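Local structure of nucleoprotein (Human coronavirus NL63, 5EPW) at residues His47-Ser52 with Pro110-Gln115; Ala75-Asp80 with Tyr96-Leu101. The protein probably packages the positive-strand viral RNA genome into a helical ribonucleocapsid, this chain being its C-terminal, dimer-forming domain. All blocks are in the same frame, centred on the assembly; numbering follows the deposited sequence.

Interaction 1: His47-Ser52 with Pro110-Gln115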
loop_
_atom_site.group_PDB
_atom_site.type_symbol
_atom_site.label_atom_id
_atom_site.label_comp_id
_atom_site.label_asym_id
_atom_site.label_seq_id
_atom_site.Cartn_x
_atom_site.Cartn_y
_atom_site.Cartn_z
ATOM N N HIS B 47 -5.938 -2.560 -11.764
ATOM C CA HIS B 47 -6.232 -1.359 -10.962
ATOM C C HIS B 47 -7.709 -1.388 -10.595
ATOM O O HIS B 47 -8.534 -0.720 -11.248
ATOM C CB HIS B 47 -5.858 -0.051 -11.737
ATOM C CG HIS B 47 -4.532 -0.085 -12.393
ATOM N ND1 HIS B 47 -4.284 -0.716 -13.602
ATOM C CD2 HIS B 47 -3.359 0.445 -12.007
ATOM C CE1 HIS B 47 -3.028 -0.548 -13.930
ATOM N NE2 HIS B 47 -2.408 0.119 -12.973
ATOM N N ASN B 48 -8.080 -2.317 -9.712
ATOM C CA ASN B 48 -9.470 -2.815 -9.702
ATOM C C ASN B 48 -10.383 -2.285 -8.578
ATOM O O ASN B 48 -11.558 -2.694 -8.512
ATOM C CB ASN B 48 -9.524 -4.359 -9.717
ATOM C CG ASN B 48 -8.850 -4.994 -8.591
ATOM O OD1 ASN B 48 -7.747 -4.606 -8.125
ATOM N ND2 ASN B 48 -9.464 -6.037 -8.043
ATOM N N MET B 49 -9.867 -1.508 -7.613
ATOM C CA MET B 49 -10.667 -1.071 -6.523
ATOM C C MET B 49 -11.445 0.225 -6.830
ATOM O O MET B 49 -10.952 1.203 -7.353
ATOM C CB MET B 49 -9.765 -0.707 -5.326
ATOM C CG MET B 49 -9.018 -1.920 -4.731
ATOM S SD MET B 49 -10.023 -3.354 -4.296
ATOM C CE MET B 49 -10.961 -2.604 -2.974
ATOM N N GLY B 50 -12.742 0.183 -6.455
ATOM C CA GLY B 50 -13.549 1.391 -6.316
ATOM C C GLY B 50 -14.718 1.434 -7.348
ATOM O O GLY B 50 -14.544 1.300 -8.546
ATOM N N ASP B 51 -15.863 1.727 -6.738
ATOM C CA ASP B 51 -17.016 2.014 -7.547
ATOM C C ASP B 51 -17.053 3.395 -8.154
ATOM O O ASP B 51 -16.106 4.184 -8.005
ATOM C CB ASP B 51 -18.288 1.689 -6.686
ATOM C CG ASP B 51 -18.563 2.654 -5.555
ATOM O OD1 ASP B 51 -18.029 3.780 -5.565
ATOM O OD2 ASP B 51 -19.264 2.316 -4.559
ATOM N N SER B 52 -18.122 3.766 -8.855
ATOM C CA SER B 52 -18.130 5.003 -9.565
ATOM C C SER B 52 -18.039 6.216 -8.606
ATOM O O SER B 52 -17.455 7.209 -9.023
ATOM C CB SER B 52 -19.449 5.143 -10.342
ATOM O OG SER B 52 -20.537 5.121 -9.431
ATOM N N PRO B 110 -16.953 -6.333 4.771
ATOM C CA PRO B 110 -17.884 -6.390 3.681
ATOM C C PRO B 110 -17.870 -5.169 2.724
ATOM O O PRO B 110 -18.036 -5.345 1.531
ATOM C CB PRO B 110 -19.266 -6.463 4.380
ATOM C CG PRO B 110 -18.915 -7.028 5.684
ATOM C CD PRO B 110 -17.572 -6.563 6.113
ATOM N N LYS B 111 -17.677 -3.968 3.284
ATOM C CA LYS B 111 -17.541 -2.763 2.445
ATOM C C LYS B 111 -16.324 -2.870 1.495
ATOM O O LYS B 111 -16.424 -2.493 0.342
ATOM C CB LYS B 111 -17.340 -1.602 3.382
ATOM C CG LYS B 111 -17.124 -0.207 2.699
ATOM C CD LYS B 111 -18.294 0.178 1.854
ATOM C CE LYS B 111 -18.229 1.617 1.317
ATOM N NZ LYS B 111 -19.479 1.895 0.538
ATOM N N PHE B 112 -15.226 -3.365 2.076
ATOM C CA PHE B 112 -13.979 -3.548 1.204
ATOM C C PHE B 112 -14.279 -4.499 0.031
ATOM O O PHE B 112 -14.001 -4.252 -1.109
ATOM C CB PHE B 112 -12.863 -3.940 2.063
ATOM C CG PHE B 112 -11.522 -3.907 1.370
ATOM C CD1 PHE B 112 -11.122 -4.953 0.570
ATOM C CD2 PHE B 112 -10.738 -2.820 1.548
ATOM C CE1 PHE B 112 -9.867 -4.896 -0.049
ATOM C CE2 PHE B 112 -9.465 -2.730 0.970
ATOM C CZ PHE B 112 -9.061 -3.758 0.143
ATOM N N ILE B 113 -14.903 -5.670 0.351
ATOM C CA ILE B 113 -15.187 -6.614 -0.654
ATOM C C ILE B 113 -16.101 -6.118 -1.752
ATOM O O ILE B 113 -15.915 -6.394 -2.942
ATOM C CB ILE B 113 -15.704 -7.950 0.043
ATOM C CG1 ILE B 113 -14.578 -8.640 0.774
ATOM C CG2 ILE B 113 -16.196 -8.869 -1.068
ATOM C CD1 ILE B 113 -14.963 -9.800 1.687
ATOM N N GLU B 114 -17.123 -5.300 -1.399
ATOM C CA GLU B 114 -17.965 -4.622 -2.359
ATOM C C GLU B 114 -17.235 -3.801 -3.377
ATOM O O GLU B 114 -17.609 -3.680 -4.529
ATOM C CB GLU B 114 -18.998 -3.700 -1.612
ATOM C CG GLU B 114 -20.324 -4.395 -1.302
ATOM C CD GLU B 114 -21.150 -3.655 -0.233
ATOM O OE1 GLU B 114 -20.987 -2.422 -0.061
ATOM O OE2 GLU B 114 -21.897 -4.350 0.534
ATOM N N GLN B 115 -16.105 -3.218 -2.956
ATOM C CA GLN B 115 -15.350 -2.363 -3.802
ATOM C C GLN B 115 -14.367 -3.147 -4.765
ATOM O O GLN B 115 -13.837 -2.481 -5.679
ATOM C CB GLN B 115 -14.522 -1.322 -3.011
ATOM C CG GLN B 115 -15.478 -0.458 -2.189
ATOM C CD GLN B 115 -16.289 0.441 -3.062
ATOM O OE1 GLN B 115 -15.773 1.130 -3.986
ATOM N NE2 GLN B 115 -17.632 0.488 -2.783
#
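Gln115 meets four consecutive residues, Asn48 to Asp51, and its side chain can be followed outward from the helix. CB packs on the methyl CE of Met49 at 3.8 Å. Beyond it the chain bends at chi2 (-70°), bringing the amide to Gly50 and Asp51. CD lies near Asp51 N and OD2. OE1 accepts a hydrogen bond from Asp51 N at 2.8 Å and also lies close to Gly50 CA. NE2 reaches Asp51 OD2 at 3.0 Å in a nearly straight bond (173°) that stays in the amide plane of Gln115 yet meets the carboxylate from above its own plane. A glutamine suits this place because one amide both accepts from the backbone and donates to the side chain of the same residue. A third bond, Gly50 N to Gln115 O at 3.0 Å, adds the backbone. Gly50 has a positive phi (115°), where a CB would press on the Met49 carbonyl oxygen. Met49, bent at chi2 and chi3, makes a Met-aromatic contact with Phe112, CE over one ring face and SD oblique to it. Asp51 is the N-cap of helix 52-57, its OD1 bonded to Leu54 N. The contact therefore joins the start of that helix to helix 109-115, with Leu67 of helix 64-68 against Gln115, while Phe78 and Tyr96 of the second subunit pack on Met49 and Phe112.

Interaction 2: Ala75-Asp80 with Tyr96-Leu101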
loop_
_atom_site.group_PDB
_atom_site.type_symbol
_atom_site.label_atom_id
_atom_site.label_comp_id
_atom_site.label_asym_id
_atom_site.label_seq_id
_atom_site.Cartn_x
_atom_site.Cartn_y
_atom_site.Cartn_z
ATOM N N ALA B 75 4.591 2.466 6.883
ATOM C CA ALA B 75 5.663 1.746 7.617
ATOM C C ALA B 75 5.302 0.236 7.568
ATOM O O ALA B 75 6.208 -0.590 7.259
ATOM C CB ALA B 75 5.720 2.247 9.054
ATOM N N ALA B 76 4.056 -0.142 7.720
ATOM C CA ALA B 76 3.586 -1.558 7.560
ATOM C C ALA B 76 3.896 -2.053 6.146
ATOM O O ALA B 76 4.436 -3.118 5.890
ATOM C CB ALA B 76 2.129 -1.810 7.877
ATOM N N LEU B 77 3.607 -1.223 5.118
ATOM C CA LEU B 77 3.883 -1.657 3.772
ATOM C C LEU B 77 5.385 -1.824 3.552
ATOM O O LEU B 77 5.797 -2.784 2.878
ATOM C CB LEU B 77 3.343 -0.595 2.734
ATOM C CG LEU B 77 3.313 -1.047 1.300
ATOM C CD1 LEU B 77 2.197 -2.083 1.110
ATOM C CD2 LEU B 77 3.066 0.145 0.342
ATOM N N PHE B 78 6.204 -0.914 4.053
ATOM C CA PHE B 78 7.658 -1.061 3.879
ATOM C C PHE B 78 8.201 -2.331 4.537
ATOM O O PHE B 78 8.955 -3.080 3.923
ATOM C CB PHE B 78 8.366 0.166 4.447
ATOM C CG PHE B 78 9.854 0.230 4.163
ATOM C CD1 PHE B 78 10.340 0.665 2.971
ATOM C CD2 PHE B 78 10.682 -0.190 5.127
ATOM C CE1 PHE B 78 11.726 0.687 2.733
ATOM C CE2 PHE B 78 12.056 -0.145 4.958
ATOM C CZ PHE B 78 12.571 0.291 3.785
ATOM N N PHE B 79 7.891 -2.502 5.789
ATOM C CA PHE B 79 8.503 -3.539 6.625
ATOM C C PHE B 79 7.797 -4.855 6.548
ATOM O O PHE B 79 8.323 -5.893 7.065
ATOM C CB PHE B 79 8.588 -3.116 8.089
ATOM C CG PHE B 79 9.577 -2.046 8.365
ATOM C CD1 PHE B 79 10.943 -2.258 8.153
ATOM C CD2 PHE B 79 9.155 -0.748 8.758
ATOM C CE1 PHE B 79 11.880 -1.279 8.383
ATOM C CE2 PHE B 79 10.101 0.235 9.052
ATOM C CZ PHE B 79 11.443 -0.052 8.902
ATOM N N ASP B 80 6.608 -4.958 5.964
ATOM C CA ASP B 80 5.800 -6.167 6.064
ATOM C C ASP B 80 5.282 -6.621 4.696
ATOM O O ASP B 80 4.345 -7.406 4.617
ATOM C CB ASP B 80 4.696 -6.030 7.122
ATOM C CG ASP B 80 4.126 -7.358 7.604
ATOM O OD1 ASP B 80 4.988 -8.280 7.763
ATOM O OD2 ASP B 80 2.939 -7.371 7.968
ATOM N N TYR B 96 5.561 -3.903 -4.681
ATOM C CA TYR B 96 5.207 -4.307 -3.329
ATOM C C TYR B 96 4.115 -5.364 -3.429
ATOM O O TYR B 96 3.067 -5.089 -4.032
ATOM C CB TYR B 96 4.698 -3.151 -2.478
ATOM C CG TYR B 96 5.655 -2.027 -2.161
ATOM C CD1 TYR B 96 5.923 -1.019 -3.097
ATOM C CD2 TYR B 96 6.161 -1.923 -0.837
ATOM C CE1 TYR B 96 6.707 0.066 -2.714
ATOM C CE2 TYR B 96 6.938 -0.815 -0.449
ATOM C CZ TYR B 96 7.221 0.102 -1.413
ATOM O OH TYR B 96 7.990 1.220 -1.037
ATOM N N THR B 97 4.353 -6.496 -2.788
ATOM C CA THR B 97 3.245 -7.513 -2.669
ATOM C C THR B 97 2.997 -7.612 -1.193
ATOM O O THR B 97 3.906 -8.017 -0.379
ATOM C CB THR B 97 3.697 -8.881 -3.245
ATOM O OG1 THR B 97 4.025 -8.708 -4.619
ATOM C CG2 THR B 97 2.497 -9.874 -3.136
ATOM N N TYR B 98 1.819 -7.217 -0.736
ATOM C CA TYR B 98 1.481 -7.096 0.702
ATOM C C TYR B 98 0.263 -8.022 0.966
ATOM O O TYR B 98 -0.762 -7.837 0.318
ATOM C CB TYR B 98 1.198 -5.622 1.065
ATOM C CG TYR B 98 0.810 -5.484 2.524
ATOM C CD1 TYR B 98 1.780 -5.505 3.497
ATOM C CD2 TYR B 98 -0.533 -5.504 2.898
ATOM C CE1 TYR B 98 1.406 -5.492 4.894
ATOM C CE2 TYR B 98 -0.887 -5.444 4.221
ATOM C CZ TYR B 98 0.062 -5.429 5.194
ATOM O OH TYR B 98 -0.351 -5.391 6.514
ATOM N N LYS B 99 0.367 -8.873 1.973
ATOM C CA LYS B 99 -0.725 -9.791 2.343
ATOM C C LYS B 99 -1.152 -9.480 3.779
ATOM O O LYS B 99 -0.303 -9.345 4.668
ATOM C CB LYS B 99 -0.214 -11.202 2.281
ATOM C CG LYS B 99 0.086 -11.595 0.857
ATOM C CD LYS B 99 0.704 -13.001 0.765
ATOM C CE LYS B 99 1.106 -13.323 -0.658
ATOM N NZ LYS B 99 1.554 -14.790 -0.697
ATOM N N MET B 100 -2.451 -9.415 3.995
ATOM C CA MET B 100 -3.002 -9.194 5.366
ATOM C C MET B 100 -4.173 -10.107 5.567
ATOM O O MET B 100 -4.988 -10.385 4.665
ATOM C CB MET B 100 -3.401 -7.743 5.591
ATOM C CG MET B 100 -4.351 -7.173 4.535
ATOM S SD MET B 100 -4.662 -5.390 4.651
ATOM C CE MET B 100 -6.122 -5.366 5.749
ATOM N N LEU B 101 -4.179 -10.666 6.801
ATOM C CA LEU B 101 -5.318 -11.561 7.238
ATOM C C LEU B 101 -6.381 -10.759 8.055
ATOM O O LEU B 101 -6.027 -10.203 9.106
ATOM C CB LEU B 101 -4.739 -12.715 8.132
ATOM C CG LEU B 101 -3.851 -13.664 7.374
ATOM C CD1 LEU B 101 -3.152 -14.611 8.377
ATOM C CD2 LEU B 101 -4.571 -14.401 6.302
HETATM O O HOH W 1 1.950 -8.992 5.971
HETATM O O HOH W 2 2.901 -9.292 3.319
HETATM O O HOH W 3 1.623 -5.100 8.174
HETATM O O HOH W 4 -0.136 -8.212 7.712
#
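Leu77 fits its branched end between Tyr96 and Tyr98, two residues of one strand whose CB atoms both face helix 75-79. Its chi1 (-168°, CG anti to the backbone N) carries the fork to the strand, where the two methyls part. CD2 sits over one face of the Tyr96 ring, 4.1 Å from the centroid, and CG approaches Tyr96 CD2 at 3.7 Å. CD1 meets Tyr98 nearer its root, 3.7 Å from CB. Leucine suits this place because its forked tip can touch both aromatic residues at once. The short helix crosses the strand at 110°, and Ala76 O lies near Tyr98 CE1, an approach that the small alanine side chain probably eases.

The other side of the contact is polar and wet. Where the helix ends, the carbonyl O of Asp80 lies 3.4 Å from Tyr98 CD1, and no direct hydrogen bond joins the two segments; waters make the links. Water 2 donates to Asp80 O at 2.7 Å and accepts from Lys99 N at 2.9 Å. Water 3, in the plane of the Tyr98 ring, accepts a hydrogen bond from Tyr98 OH at 2.6 Å and donates one to Asp80 OD2, also at 2.6 Å. Tyrosine thus serves both sides, its apolar root for Leu77 CD1 and its hydroxyl for the waters. Waters 1 and 4 lie between Asp80 and the Lys99 carbonyl.

The second subunit takes up other polar ends: Asp80 OD1 forms a salt bridge with its Arg25, and Tyr96 OH bonds to its Leu70 O. Strand 96-101 also pairs antiparallel with a strand of that subunit. Water donors and an arginine around one buried carboxylate are consistent with an ionised Asp80, its charge probably offset by both.

How the interactions relate
After helix 36-39 the chain passes through the loop 47-52, then helices 52-57 and 64-68, before reaching the helix of interaction 2. From there it runs into the hairpin of strands 82-88 and 91-103, and interaction 2 closes that short excursion by returning strand 96-101 to helix 75-79. The chain then continues into helix 109-115, where interaction 1 closes the longer loop around it, so interaction 2 is nested within interaction 1. Their centres are about 19 Å apart and they do not touch. Interaction 1 ties the loop leading into helix 52-57 to helix 109-115, interaction 2 fastens a helix to the hairpin, and both border the second subunit of the dimer.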